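Local coordinates for high affinity transport system protein p37 (Mycoplasma hyorhinis, PDB 3EKI) that serves as the extracytoplasmic substrate-binding lipoprotein of a high-affinity transport system and binds thiamine diphosphate between its two lobes, probably as the cargo, at residues G247-K252 / G297-F302; G217-K222 / E333-T338; K78-L83 / Q357-Q362; T142-T147 / G346-S351. One frame throughout, in Å; residues are numbered along the deposited sequence.

In the fold
All four contacts nest and none cross. From the N terminus the chain passes 78-83, 142-147, 217-222 and 247-252, which open contacts 3, 4, 2 and 1 in turn. It then closes them in reverse order, at 297-302, 333-338, 346-351 and 357-362. Contact 1, the innermost, touches contact 2 through Lys222, and both belong to the mixed sheet of one lobe. Contacts 4 and 3 lie on the other side of the chain's centre, where a strand pair and a helix pair touch through Gln357, Ile360 and Val361. Thiamine diphosphate binds between the two halves, so the outer closures return the chain to the lobe it left, as in periplasmic binding proteins.

Contact 1: residues G247-K252 / G297-F302; sequences GILHGK and GTLDDF
The Phe302 ring meets the backbone at Gly247 and Ile248: Ile248 N lies at its edge, near the ring plane and 3.6 Å from Phe302 CD1. Two other neighbours approach obliquely. Gly247 C is 3.4 Å from Phe302 CD1, and the methyl Leu249 CD2 is 3.7 Å from Phe302 CG. The side chains of Leu249 and Phe302 cross at about a right angle. Leu249 CD2 also meets Leu299 CD1 at 3.8 Å, giving one apolar cluster, buried at Leu249 and Phe302 and partly open at Leu299. Glycine suits position 247 because it is the first residue beyond a helix, with a positive phi of 97°, and a CB here would run into Asp301 O and Phe302 CD1. Leu299 and Phe302 are the ends of a type I beta turn, and both side chains point toward 247-252. Their carbonyls accept hydrogen bonds from Lys222 NZ, so one ammonium group ties the two ends of the turn. The arrangement is a crossover connection: the chain leaves strand 288-290, passes over Leu249 and enters strand 304-308 on the far side of 248-250, in the mixed sheet of one lobe of this binding-protein fold.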
loop_
_atom_site.group_PDB
_atom_site.type_symbol
_atom_site.label_atom_id
_atom_site.label_comp_id
_atom_site.label_asym_id
_atom_site.label_seq_id
_atom_site.Cartn_x
_atom_site.Cartn_y
_atom_site.Cartn_z
ATOM N N GLY A 247 -12.584 6.405 -20.436
ATOM C CA GLY A 247 -12.129 7.357 -19.435
ATOM C C GLY A 247 -11.495 6.657 -18.251
ATOM O O GLY A 247 -12.158 5.878 -17.565
ATOM N N ILE A 248 -10.221 6.950 -17.990
ATOM C CA ILE A 248 -9.498 6.293 -16.914
ATOM C C ILE A 248 -9.129 7.244 -15.781
ATOM O O ILE A 248 -8.455 8.258 -15.987
ATOM C CB ILE A 248 -8.217 5.673 -17.486
ATOM C CG1 ILE A 248 -8.460 4.602 -18.543
ATOM C CG2 ILE A 248 -7.348 5.132 -16.354
ATOM C CD1 ILE A 248 -7.222 4.151 -19.286
ATOM N N LEU A 249 -9.563 6.889 -14.590
ATOM C CA LEU A 249 -9.136 7.553 -13.357
ATOM C C LEU A 249 -7.902 6.861 -12.798
ATOM O O LEU A 249 -7.830 5.633 -12.802
ATOM C CB LEU A 249 -10.198 7.480 -12.290
ATOM C CG LEU A 249 -11.564 8.085 -12.540
ATOM C CD1 LEU A 249 -12.379 8.010 -11.250
ATOM C CD2 LEU A 249 -11.462 9.527 -13.028
ATOM N N HIS A 250 -6.951 7.651 -12.307
ATOM C CA HIS A 250 -5.687 7.135 -11.843
ATOM C C HIS A 250 -5.146 7.992 -10.706
ATOM O O HIS A 250 -5.675 9.078 -10.470
ATOM C CB HIS A 250 -4.726 7.148 -13.055
ATOM C CG HIS A 250 -4.587 8.521 -13.635
ATOM N ND1 HIS A 250 -3.656 9.401 -13.111
ATOM C CD2 HIS A 250 -5.214 9.229 -14.601
ATOM C CE1 HIS A 250 -3.712 10.562 -13.746
ATOM N NE2 HIS A 250 -4.665 10.492 -14.675
ATOM N N GLY A 251 -4.089 7.528 -10.048
ATOM C CA GLY A 251 -3.377 8.347 -9.061
ATOM C C GLY A 251 -2.211 9.073 -9.708
ATOM O O GLY A 251 -2.062 9.232 -10.932
ATOM N N LYS A 252 -1.306 9.572 -8.852
ATOM C CA LYS A 252 -0.136 10.263 -9.385
ATOM C C LYS A 252 0.764 9.306 -10.135
ATOM O O LYS A 252 0.827 8.103 -9.865
ATOM C CB LYS A 252 0.654 10.888 -8.226
ATOM C CG LYS A 252 -0.097 11.971 -7.474
ATOM C CD LYS A 252 0.870 12.836 -6.664
ATOM C CE LYS A 252 0.117 13.860 -5.823
ATOM N NZ LYS A 252 0.499 13.793 -4.386
ATOM N N GLY A 297 -18.060 6.579 -9.386
ATOM C CA GLY A 297 -19.497 6.607 -9.585
ATOM C C GLY A 297 -20.079 7.980 -9.791
ATOM O O GLY A 297 -21.225 8.090 -10.265
ATOM N N THR A 298 -19.345 9.038 -9.455
ATOM C CA THR A 298 -19.823 10.401 -9.556
ATOM C C THR A 298 -19.487 11.044 -10.886
ATOM O O THR A 298 -19.911 12.166 -11.150
ATOM C CB THR A 298 -19.255 11.301 -8.427
ATOM O OG1 THR A 298 -17.845 11.519 -8.588
ATOM C CG2 THR A 298 -19.463 10.600 -7.100
ATOM N N LEU A 299 -18.713 10.355 -11.724
ATOM C CA LEU A 299 -18.210 10.998 -12.927
ATOM C C LEU A 299 -18.751 10.347 -14.185
ATOM O O LEU A 299 -18.362 9.212 -14.494
ATOM C CB LEU A 299 -16.678 10.900 -12.923
ATOM C CG LEU A 299 -16.051 11.531 -11.668
ATOM C CD1 LEU A 299 -14.596 11.118 -11.553
ATOM C CD2 LEU A 299 -16.214 13.038 -11.702
ATOM N N ASP A 300 -19.631 11.039 -14.906
ATOM C CA ASP A 300 -20.309 10.335 -15.998
ATOM C C ASP A 300 -19.412 10.055 -17.184
ATOM O O ASP A 300 -19.741 9.173 -17.996
ATOM C CB ASP A 300 -21.555 11.147 -16.370
ATOM C CG ASP A 300 -22.556 11.092 -15.225
ATOM O OD1 ASP A 300 -22.426 10.245 -14.311
ATOM O OD2 ASP A 300 -23.498 11.912 -15.228
ATOM N N ASP A 301 -18.286 10.763 -17.312
ATOM C CA ASP A 301 -17.427 10.594 -18.481
ATOM C C ASP A 301 -16.219 9.686 -18.231
ATOM O O ASP A 301 -15.329 9.559 -19.073
ATOM C CB ASP A 301 -16.926 11.962 -18.931
ATOM C CG ASP A 301 -17.964 12.949 -19.406
ATOM O OD1 ASP A 301 -19.054 12.551 -19.849
ATOM O OD2 ASP A 301 -17.668 14.164 -19.349
ATOM N N PHE A 302 -16.178 9.039 -17.075
ATOM C CA PHE A 302 -15.150 8.112 -16.668
ATOM C C PHE A 302 -15.766 6.771 -16.246
ATOM O O PHE A 302 -16.738 6.759 -15.475
ATOM C CB PHE A 302 -14.285 8.711 -15.537
ATOM C CG PHE A 302 -13.481 9.861 -16.169
ATOM C CD1 PHE A 302 -12.241 9.616 -16.704
ATOM C CD2 PHE A 302 -14.034 11.121 -16.226
ATOM C CE1 PHE A 302 -11.552 10.638 -17.323
ATOM C CE2 PHE A 302 -13.367 12.157 -16.849
ATOM C CZ PHE A 302 -12.146 11.869 -17.419
#

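Contact 2: residues G217-K222 / E333-T338; sequences GMIWIK and EALIVT
Met218 to Ile221 pair with Val337 to Glu333 as antiparallel strands, the axes of these short segments 4.5 Å apart and their N-to-C directions 139° apart, with a classic beta bulge between them. Leu335 and Ile336 both sit opposite Ile219: Leu335 N gives its hydrogen to Ile219 O (2.8 Å), while Ile219 N gives its own to Ile336 O. The extra residue is accommodated by helix-like backbone angles at Leu335, psi being -49°. Beyond the bulge, Ile221 and Glu333 form a regular pair with two nearly straight bonds. At the other end Gly217 is gripped twice, its N by the hydroxyl Thr338 OG1 (2.9 Å) and its O by Thr338 N, which comes from above the carbonyl plane.

The bulge puts Leu335 and Ile336 beside Ile219 on the same face, where branched side chains suit the helix packing: Ile219 packs on helix 256-269, Leu335 on Trp235 of helix 225-236, and Ile336 on helix 170-184. Leu335 CG is anti to its backbone N (chi1 174°), and its CD2 reaches Ile219 CG2 at 4.0 Å. Farther along, Ile221 CG1 rests on the aliphatic Glu333 CG at 3.8 Å, whose carboxylate is salt-bridged to Lys232. Met218, Trp220, Ala334 and Val337 occupy the opposite face. Small Ala334 suits a place met by the end of the methionine, and its N bonds to Asn179 of helix 170-184. Met218 CE touches two neighbours: it lies 3.3 Å above the Trp220 ring plane, offset toward the rim, and 3.6 Å from Ala334 CB.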
loop_
_atom_site.group_PDB
_atom_site.type_symbol
_atom_site.label_atom_id
_atom_site.label_comp_id
_atom_site.label_asym_id
_atom_site.label_seq_id
_atom_site.Cartn_x
_atom_site.Cartn_y
_atom_site.Cartn_z
ATOM N N GLY A 217 -2.387 -3.672 -7.084
ATOM C CA GLY A 217 -3.374 -2.738 -7.538
ATOM C C GLY A 217 -4.542 -3.510 -8.183
ATOM O O GLY A 217 -4.535 -4.738 -8.226
ATOM N N MET A 218 -5.508 -2.715 -8.626
ATOM C CA MET A 218 -6.649 -3.335 -9.316
ATOM C C MET A 218 -7.250 -2.329 -10.271
ATOM O O MET A 218 -7.093 -1.123 -10.108
ATOM C CB MET A 218 -7.691 -3.812 -8.330
ATOM C CG MET A 218 -8.393 -2.736 -7.545
ATOM S SD MET A 218 -9.602 -3.400 -6.392
ATOM C CE MET A 218 -10.857 -3.990 -7.509
ATOM N N ILE A 219 -7.942 -2.837 -11.279
ATOM C CA ILE A 219 -8.656 -2.006 -12.226
ATOM C C ILE A 219 -10.166 -2.253 -12.059
ATOM O O ILE A 219 -10.546 -3.409 -12.170
ATOM C CB ILE A 219 -8.243 -2.297 -13.680
ATOM C CG1 ILE A 219 -6.740 -2.072 -13.903
ATOM C CG2 ILE A 219 -9.069 -1.494 -14.671
ATOM C CD1 ILE A 219 -6.183 -2.421 -15.249
ATOM N N TRP A 220 -10.875 -1.182 -11.829
ATOM C CA TRP A 220 -12.322 -1.134 -11.740
ATOM C C TRP A 220 -12.921 -0.660 -13.057
ATOM O O TRP A 220 -12.330 0.145 -13.758
ATOM C CB TRP A 220 -12.774 -0.146 -10.688
ATOM C CG TRP A 220 -12.405 -0.389 -9.278
ATOM C CD1 TRP A 220 -11.281 0.071 -8.630
ATOM C CD2 TRP A 220 -13.131 -1.151 -8.304
ATOM N NE1 TRP A 220 -11.278 -0.352 -7.325
ATOM C CE2 TRP A 220 -12.403 -1.105 -7.097
ATOM C CE3 TRP A 220 -14.339 -1.862 -8.339
ATOM C CZ2 TRP A 220 -12.819 -1.735 -5.933
ATOM C CZ3 TRP A 220 -14.733 -2.485 -7.166
ATOM C CH2 TRP A 220 -13.991 -2.427 -5.983
ATOM N N ILE A 221 -14.143 -1.140 -13.320
ATOM C CA ILE A 221 -15.000 -0.638 -14.378
ATOM C C ILE A 221 -16.376 -0.325 -13.808
ATOM O O ILE A 221 -16.783 -0.916 -12.813
ATOM C CB ILE A 221 -15.062 -1.610 -15.560
ATOM C CG1 ILE A 221 -15.639 -2.973 -15.227
ATOM C CG2 ILE A 221 -13.642 -1.735 -16.164
ATOM C CD1 ILE A 221 -15.879 -3.853 -16.448
ATOM N N LYS A 222 -17.019 0.655 -14.463
ATOM C CA LYS A 222 -18.325 1.114 -13.979
ATOM C C LYS A 222 -19.219 1.440 -15.161
ATOM O O LYS A 222 -18.719 2.022 -16.113
ATOM C CB LYS A 222 -18.184 2.343 -13.102
ATOM C CG LYS A 222 -19.478 2.996 -12.690
ATOM C CD LYS A 222 -19.631 4.454 -12.897
ATOM C CE LYS A 222 -18.901 5.151 -14.009
ATOM N NZ LYS A 222 -19.187 6.584 -14.094
ATOM N N GLU A 333 -17.400 -2.690 -10.680
ATOM C CA GLU A 333 -16.888 -4.016 -10.420
ATOM C C GLU A 333 -15.417 -4.120 -10.801
ATOM O O GLU A 333 -14.926 -3.318 -11.596
ATOM C CB GLU A 333 -17.690 -5.074 -11.189
ATOM C CG GLU A 333 -17.617 -4.933 -12.690
ATOM C CD GLU A 333 -18.717 -5.682 -13.437
ATOM O OE1 GLU A 333 -18.411 -6.212 -14.522
ATOM O OE2 GLU A 333 -19.883 -5.768 -13.008
ATOM N N ALA A 334 -14.759 -5.112 -10.234
ATOM C CA ALA A 334 -13.375 -5.376 -10.543
ATOM C C ALA A 334 -13.245 -6.040 -11.915
ATOM O O ALA A 334 -13.963 -7.002 -12.205
ATOM C CB ALA A 334 -12.770 -6.265 -9.468
ATOM N N LEU A 335 -12.307 -5.549 -12.708
ATOM C CA LEU A 335 -11.957 -6.168 -13.981
ATOM C C LEU A 335 -10.795 -7.132 -13.874
ATOM O O LEU A 335 -10.828 -8.283 -14.329
ATOM C CB LEU A 335 -11.664 -5.059 -14.991
ATOM C CG LEU A 335 -11.130 -5.532 -16.351
ATOM C CD1 LEU A 335 -12.223 -6.194 -17.142
ATOM C CD2 LEU A 335 -10.523 -4.323 -17.052
ATOM N N ILE A 336 -9.703 -6.687 -13.230
ATOM C CA ILE A 336 -8.511 -7.485 -13.086
ATOM C C ILE A 336 -7.655 -6.854 -11.979
ATOM O O ILE A 336 -7.782 -5.642 -11.777
ATOM C CB ILE A 336 -7.714 -7.582 -14.395
ATOM C CG1 ILE A 336 -6.624 -8.647 -14.423
ATOM C CG2 ILE A 336 -7.158 -6.223 -14.790
ATOM C CD1 ILE A 336 -6.091 -8.971 -15.797
ATOM N N VAL A 337 -6.880 -7.677 -11.288
ATOM C CA VAL A 337 -5.898 -7.093 -10.354
ATOM C C VAL A 337 -4.538 -7.034 -11.035
ATOM O O VAL A 337 -4.385 -7.387 -12.216
ATOM C CB VAL A 337 -5.817 -7.832 -9.020
ATOM C CG1 VAL A 337 -7.218 -7.768 -8.383
ATOM C CG2 VAL A 337 -5.321 -9.250 -9.122
ATOM N N THR A 338 -3.509 -6.594 -10.327
ATOM C CA THR A 338 -2.186 -6.495 -10.929
ATOM C C THR A 338 -1.241 -7.554 -10.372
ATOM O O THR A 338 -1.604 -8.379 -9.551
ATOM C CB THR A 338 -1.547 -5.118 -10.699
ATOM O OG1 THR A 338 -1.141 -4.996 -9.308
ATOM C CG2 THR A 338 -2.502 -3.966 -10.979
#

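Contact 3: residues K78-L83 / Q357-Q362; sequences KEFNKL and QNLIVQ
Phe80 and Leu359 come nearest where segments 78-83 and 357-362, of helices 64-85 and 354-369, pack with axes 9.3 Å apart and N-to-C directions 129° apart. This is a partly buried helix-helix interface of one lobe of the binding-protein fold, joined by apolar side chains. Phe80 has CG anti to its backbone N (chi1 171°), and the ring extends across to the other helix. There Phe80 CE2 meets Leu359 CB at 3.4 Å and Ile360 CG1 at 3.6 Å, both obliquely to the ring. A flat ring suits this place because it can touch two successive residues of the partner helix while its other contacts reach inward, edge-to-face with Phe98 of the parallel sheet.

Leu359 points its side chain at the first helix and is shared between Phe80 and Leu83, one turn apart there. Gln362 belongs to the less buried border. Its methylene carbons pack on Leu83 CD1, whereas its amide NE2 bonds to Asn366, whose own amide in turn bonds to Glu79, so a polar chain links the helices beside the apolar contact. On the leucine side, Leu359 CD2 sits 3.6 Å from Leu83 CB, and Leu83 CD1 lies 4.0 Å from Gln362 CG.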
loop_
_atom_site.group_PDB
_atom_site.type_symbol
_atom_site.label_atom_id
_atom_site.label_comp_id
_atom_site.label_asym_id
_atom_site.label_seq_id
_atom_site.Cartn_x
_atom_site.Cartn_y
_atom_site.Cartn_z
ATOM N N LYS A 78 10.525 0.296 25.844
ATOM C CA LYS A 78 10.747 -0.742 26.847
ATOM C C LYS A 78 11.274 -2.039 26.274
ATOM O O LYS A 78 12.182 -2.682 26.803
ATOM C CB LYS A 78 9.455 -0.991 27.639
ATOM C CG LYS A 78 8.883 0.173 28.385
ATOM C CD LYS A 78 9.876 0.844 29.322
ATOM C CE LYS A 78 10.141 -0.045 30.534
ATOM N NZ LYS A 78 11.038 0.635 31.527
ATOM N N GLU A 79 10.730 -2.545 25.163
ATOM C CA GLU A 79 11.211 -3.769 24.551
ATOM C C GLU A 79 12.607 -3.601 23.969
ATOM O O GLU A 79 13.433 -4.484 24.134
ATOM C CB GLU A 79 10.235 -4.225 23.458
ATOM C CG GLU A 79 10.638 -5.457 22.672
ATOM C CD GLU A 79 10.747 -6.740 23.467
ATOM O OE1 GLU A 79 10.080 -6.818 24.515
ATOM O OE2 GLU A 79 11.464 -7.687 23.089
ATOM N N PHE A 80 12.825 -2.463 23.309
ATOM C CA PHE A 80 14.137 -2.207 22.727
ATOM C C PHE A 80 15.193 -2.305 23.840
ATOM O O PHE A 80 16.229 -2.912 23.603
ATOM C CB PHE A 80 14.242 -0.872 21.998
ATOM C CG PHE A 80 15.645 -0.488 21.559
ATOM C CD1 PHE A 80 16.536 0.212 22.367
ATOM C CD2 PHE A 80 16.087 -0.862 20.303
ATOM C CE1 PHE A 80 17.813 0.490 21.980
ATOM C CE2 PHE A 80 17.354 -0.543 19.861
ATOM C CZ PHE A 80 18.188 0.149 20.708
ATOM N N ASN A 81 14.956 -1.560 24.917
ATOM C CA ASN A 81 16.085 -1.482 25.875
ATOM C C ASN A 81 16.251 -2.794 26.611
ATOM O O ASN A 81 17.350 -3.160 27.038
ATOM C CB ASN A 81 15.920 -0.282 26.809
ATOM C CG ASN A 81 16.280 1.007 26.105
ATOM O OD1 ASN A 81 17.394 1.266 25.669
ATOM N ND2 ASN A 81 15.298 1.886 25.925
ATOM N N LYS A 82 15.152 -3.544 26.750
ATOM C CA LYS A 82 15.304 -4.897 27.310
ATOM C C LYS A 82 16.206 -5.757 26.462
ATOM O O LYS A 82 17.118 -6.421 26.940
ATOM C CB LYS A 82 13.909 -5.509 27.484
ATOM C CG LYS A 82 13.925 -6.907 28.092
ATOM C CD LYS A 82 12.734 -7.722 27.589
ATOM C CE LYS A 82 13.079 -9.190 27.380
ATOM N NZ LYS A 82 12.854 -9.616 25.960
ATOM N N LEU A 83 15.973 -5.774 25.143
ATOM C CA LEU A 83 16.816 -6.533 24.238
ATOM C C LEU A 83 18.260 -6.073 24.256
ATOM O O LEU A 83 19.205 -6.860 24.278
ATOM C CB LEU A 83 16.305 -6.374 22.797
ATOM C CG LEU A 83 14.987 -7.020 22.432
ATOM C CD1 LEU A 83 14.795 -6.857 20.925
ATOM C CD2 LEU A 83 14.956 -8.483 22.821
ATOM N N GLN A 357 20.279 -0.796 14.596
ATOM C CA GLN A 357 19.277 -1.058 13.545
ATOM C C GLN A 357 18.657 -2.424 13.735
ATOM O O GLN A 357 17.439 -2.619 13.714
ATOM C CB GLN A 357 19.905 -0.945 12.148
ATOM C CG GLN A 357 20.346 0.421 11.692
ATOM C CD GLN A 357 20.824 0.391 10.251
ATOM O OE1 GLN A 357 20.304 -0.393 9.464
ATOM N NE2 GLN A 357 21.786 1.217 9.900
ATOM N N ASN A 358 19.470 -3.454 13.918
ATOM C CA ASN A 358 18.975 -4.802 14.088
ATOM C C ASN A 358 18.135 -4.939 15.347
ATOM O O ASN A 358 17.140 -5.668 15.358
ATOM C CB ASN A 358 20.120 -5.821 14.107
ATOM C CG ASN A 358 20.880 -5.856 12.793
ATOM O OD1 ASN A 358 20.345 -5.522 11.736
ATOM N ND2 ASN A 358 22.161 -6.222 12.833
ATOM N N LEU A 359 18.466 -4.262 16.447
ATOM C CA LEU A 359 17.621 -4.292 17.646
ATOM C C LEU A 359 16.286 -3.591 17.402
ATOM O O LEU A 359 15.248 -4.018 17.905
ATOM C CB LEU A 359 18.348 -3.621 18.801
ATOM C CG LEU A 359 19.412 -4.451 19.499
ATOM C CD1 LEU A 359 20.278 -3.487 20.306
ATOM C CD2 LEU A 359 18.831 -5.518 20.416
ATOM N N ILE A 360 16.305 -2.542 16.592
ATOM C CA ILE A 360 15.046 -1.844 16.270
ATOM C C ILE A 360 14.194 -2.764 15.400
ATOM O O ILE A 360 12.983 -2.890 15.678
ATOM C CB ILE A 360 15.319 -0.460 15.663
ATOM C CG1 ILE A 360 15.884 0.534 16.702
ATOM C CG2 ILE A 360 14.106 0.113 14.971
ATOM C CD1 ILE A 360 16.440 1.807 16.066
ATOM N N VAL A 361 14.778 -3.419 14.421
ATOM C CA VAL A 361 13.998 -4.387 13.612
ATOM C C VAL A 361 13.379 -5.450 14.492
ATOM O O VAL A 361 12.187 -5.756 14.416
ATOM C CB VAL A 361 14.864 -4.994 12.488
ATOM C CG1 VAL A 361 14.170 -6.184 11.834
ATOM C CG2 VAL A 361 15.216 -3.950 11.441
ATOM N N GLN A 362 14.150 -6.069 15.395
ATOM C CA GLN A 362 13.642 -7.130 16.241
ATOM C C GLN A 362 12.578 -6.627 17.199
ATOM O O GLN A 362 11.653 -7.376 17.546
ATOM C CB GLN A 362 14.791 -7.761 17.039
ATOM C CG GLN A 362 14.415 -9.096 17.669
ATOM C CD GLN A 362 14.048 -10.122 16.603
ATOM O OE1 GLN A 362 14.846 -10.312 15.698
ATOM N NE2 GLN A 362 12.883 -10.722 16.764
#

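Contact 4: residues T142-T147 / G346-S351; sequences TPALET and GVFRKS
Thr142 and Phe348, an antiparallel hydrogen-bonded pair, owe their side-chain contacts to their first torsions. In Thr142, OG1 is anti to the carbonyl carbon (chi1 -54°) and turns to a water at 2.6 Å, which donates a hydrogen bond to Lys350 O (2.8 Å). In Phe348, CG is also anti to the carbonyl carbon (chi1 -75°), and the edge of the ring beyond it, at CE2, meets Ala144 CB in the ring plane at 3.7 Å. Val347 CG2 lies 3.5 Å from Thr142 O.

Between Pro143 and Leu145 the register slips by one in a classic beta bulge. Ala144 N (2.8 Å) and Leu145 N (3.1 Å) both donate to Gly346 O, and Gly346 N returns a bond to Leu145 O. Glycine suits this spot, for Leu145 CB comes within 3.9 Å of Gly346 CA and a CB at 346 would run into it. Proline suits its own, since Pro143 stands in a non-hydrogen-bonded pair and needs no N-H toward Val347. The Phe348 ring then packs on Ile360 of helix 354-369.

The chemistry implies a bulge held by backbone bonds, with Gly346 O taking two donors. At the other end of the pairing, Arg349 is hydrogen-bonded to Asp121 and Asp43, which bind calcium, and salt-bridged to Asp116; the guanidinium probably helps to position those carboxylates and offset their negative charge.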
loop_
_atom_site.group_PDB
_atom_site.type_symbol
_atom_site.label_atom_id
_atom_site.label_comp_id
_atom_site.label_asym_id
_atom_site.label_seq_id
_atom_site.Cartn_x
_atom_site.Cartn_y
_atom_site.Cartn_z
ATOM N N THR A 142 19.373 2.976 4.170
ATOM C CA THR A 142 19.500 1.553 4.382
ATOM C C THR A 142 18.204 0.855 4.733
ATOM O O THR A 142 17.649 0.997 5.824
ATOM C CB THR A 142 20.495 1.309 5.561
ATOM O OG1 THR A 142 21.709 2.003 5.249
ATOM C CG2 THR A 142 20.772 -0.162 5.714
ATOM N N PRO A 143 17.650 0.117 3.772
ATOM C CA PRO A 143 16.429 -0.653 4.038
ATOM C C PRO A 143 16.724 -1.753 5.035
ATOM O O PRO A 143 17.764 -2.424 4.930
ATOM C CB PRO A 143 16.086 -1.246 2.668
ATOM C CG PRO A 143 16.771 -0.350 1.694
ATOM C CD PRO A 143 18.077 0.027 2.366
ATOM N N ALA A 144 15.817 -1.943 5.976
ATOM C CA ALA A 144 16.028 -2.937 7.020
ATOM C C ALA A 144 14.823 -3.789 7.477
ATOM O O ALA A 144 14.997 -4.886 7.943
ATOM C CB ALA A 144 16.588 -2.258 8.219
ATOM N N LEU A 145 13.640 -3.201 7.393
ATOM C CA LEU A 145 12.432 -3.830 7.896
ATOM C C LEU A 145 11.466 -4.060 6.745
ATOM O O LEU A 145 11.264 -3.128 5.957
ATOM C CB LEU A 145 11.815 -2.884 8.929
ATOM C CG LEU A 145 10.501 -3.270 9.616
ATOM C CD1 LEU A 145 10.773 -4.228 10.769
ATOM C CD2 LEU A 145 9.718 -2.085 10.158
ATOM N N GLU A 146 10.884 -5.246 6.648
ATOM C CA GLU A 146 9.816 -5.467 5.685
ATOM C C GLU A 146 8.510 -5.613 6.461
ATOM O O GLU A 146 8.457 -6.493 7.319
ATOM C CB GLU A 146 10.065 -6.733 4.861
ATOM C CG GLU A 146 9.003 -6.945 3.790
ATOM C CD GLU A 146 9.279 -8.087 2.838
ATOM O OE1 GLU A 146 10.279 -8.817 2.993
ATOM O OE2 GLU A 146 8.453 -8.264 1.911
ATOM N N THR A 147 7.501 -4.798 6.178
ATOM C CA THR A 147 6.193 -5.034 6.808
ATOM C C THR A 147 5.433 -6.124 6.046
ATOM O O THR A 147 5.735 -6.400 4.887
ATOM C CB THR A 147 5.363 -3.745 6.898
ATOM O OG1 THR A 147 4.957 -3.386 5.569
ATOM C CG2 THR A 147 6.138 -2.563 7.452
ATOM N N GLY A 346 10.823 -0.410 5.981
ATOM C CA GLY A 346 11.445 0.491 6.945
ATOM C C GLY A 346 12.915 0.687 6.584
ATOM O O GLY A 346 13.661 -0.252 6.335
ATOM N N VAL A 347 13.266 1.959 6.557
ATOM C CA VAL A 347 14.555 2.407 6.088
ATOM C C VAL A 347 15.192 3.358 7.079
ATOM O O VAL A 347 14.545 4.227 7.653
ATOM C CB VAL A 347 14.358 3.026 4.688
ATOM C CG1 VAL A 347 13.394 4.198 4.705
ATOM C CG2 VAL A 347 15.714 3.424 4.144
ATOM N N PHE A 348 16.499 3.171 7.296
ATOM C CA PHE A 348 17.301 3.972 8.190
ATOM C C PHE A 348 18.186 4.981 7.475
ATOM O O PHE A 348 18.620 4.682 6.360
ATOM C CB PHE A 348 18.292 3.111 9.006
ATOM C CG PHE A 348 17.635 2.326 10.118
ATOM C CD1 PHE A 348 17.361 2.948 11.321
ATOM C CD2 PHE A 348 17.333 0.990 9.925
ATOM C CE1 PHE A 348 16.770 2.220 12.341
ATOM C CE2 PHE A 348 16.709 0.272 10.930
ATOM C CZ PHE A 348 16.425 0.907 12.116
ATOM N N ARG A 349 18.444 6.111 8.106
ATOM C CA ARG A 349 19.597 6.917 7.696
ATOM C C ARG A 349 20.847 6.047 7.880
ATOM O O ARG A 349 20.929 5.144 8.713
ATOM C CB ARG A 349 19.676 8.255 8.403
ATOM C CG ARG A 349 19.909 8.153 9.898
ATOM C CD ARG A 349 20.106 9.493 10.589
ATOM N NE ARG A 349 20.437 9.302 12.003
ATOM C CZ ARG A 349 21.617 9.144 12.559
ATOM N NH1 ARG A 349 22.714 9.147 11.818
ATOM N NH2 ARG A 349 21.712 8.977 13.878
ATOM N N LYS A 350 21.840 6.285 7.024
ATOM C CA LYS A 350 22.936 5.360 6.836
ATOM C C LYS A 350 23.808 5.193 8.079
ATOM O O LYS A 350 24.321 4.093 8.304
ATOM C CB LYS A 350 23.815 5.835 5.671
ATOM C CG LYS A 350 24.541 4.717 4.936
ATOM C CD LYS A 350 25.470 5.356 3.907
ATOM C CE LYS A 350 25.782 4.429 2.753
ATOM N NZ LYS A 350 25.836 5.188 1.470
ATOM N N SER A 351 23.970 6.266 8.836
ATOM C CA SER A 351 24.924 6.213 9.948
ATOM C C SER A 351 24.361 5.722 11.262
ATOM O O SER A 351 25.074 5.721 12.274
ATOM C CB SER A 351 25.583 7.600 10.139
ATOM O OG SER A 351 26.361 7.907 8.980
HETATM O O HOH W 1 23.306 1.642 7.323
#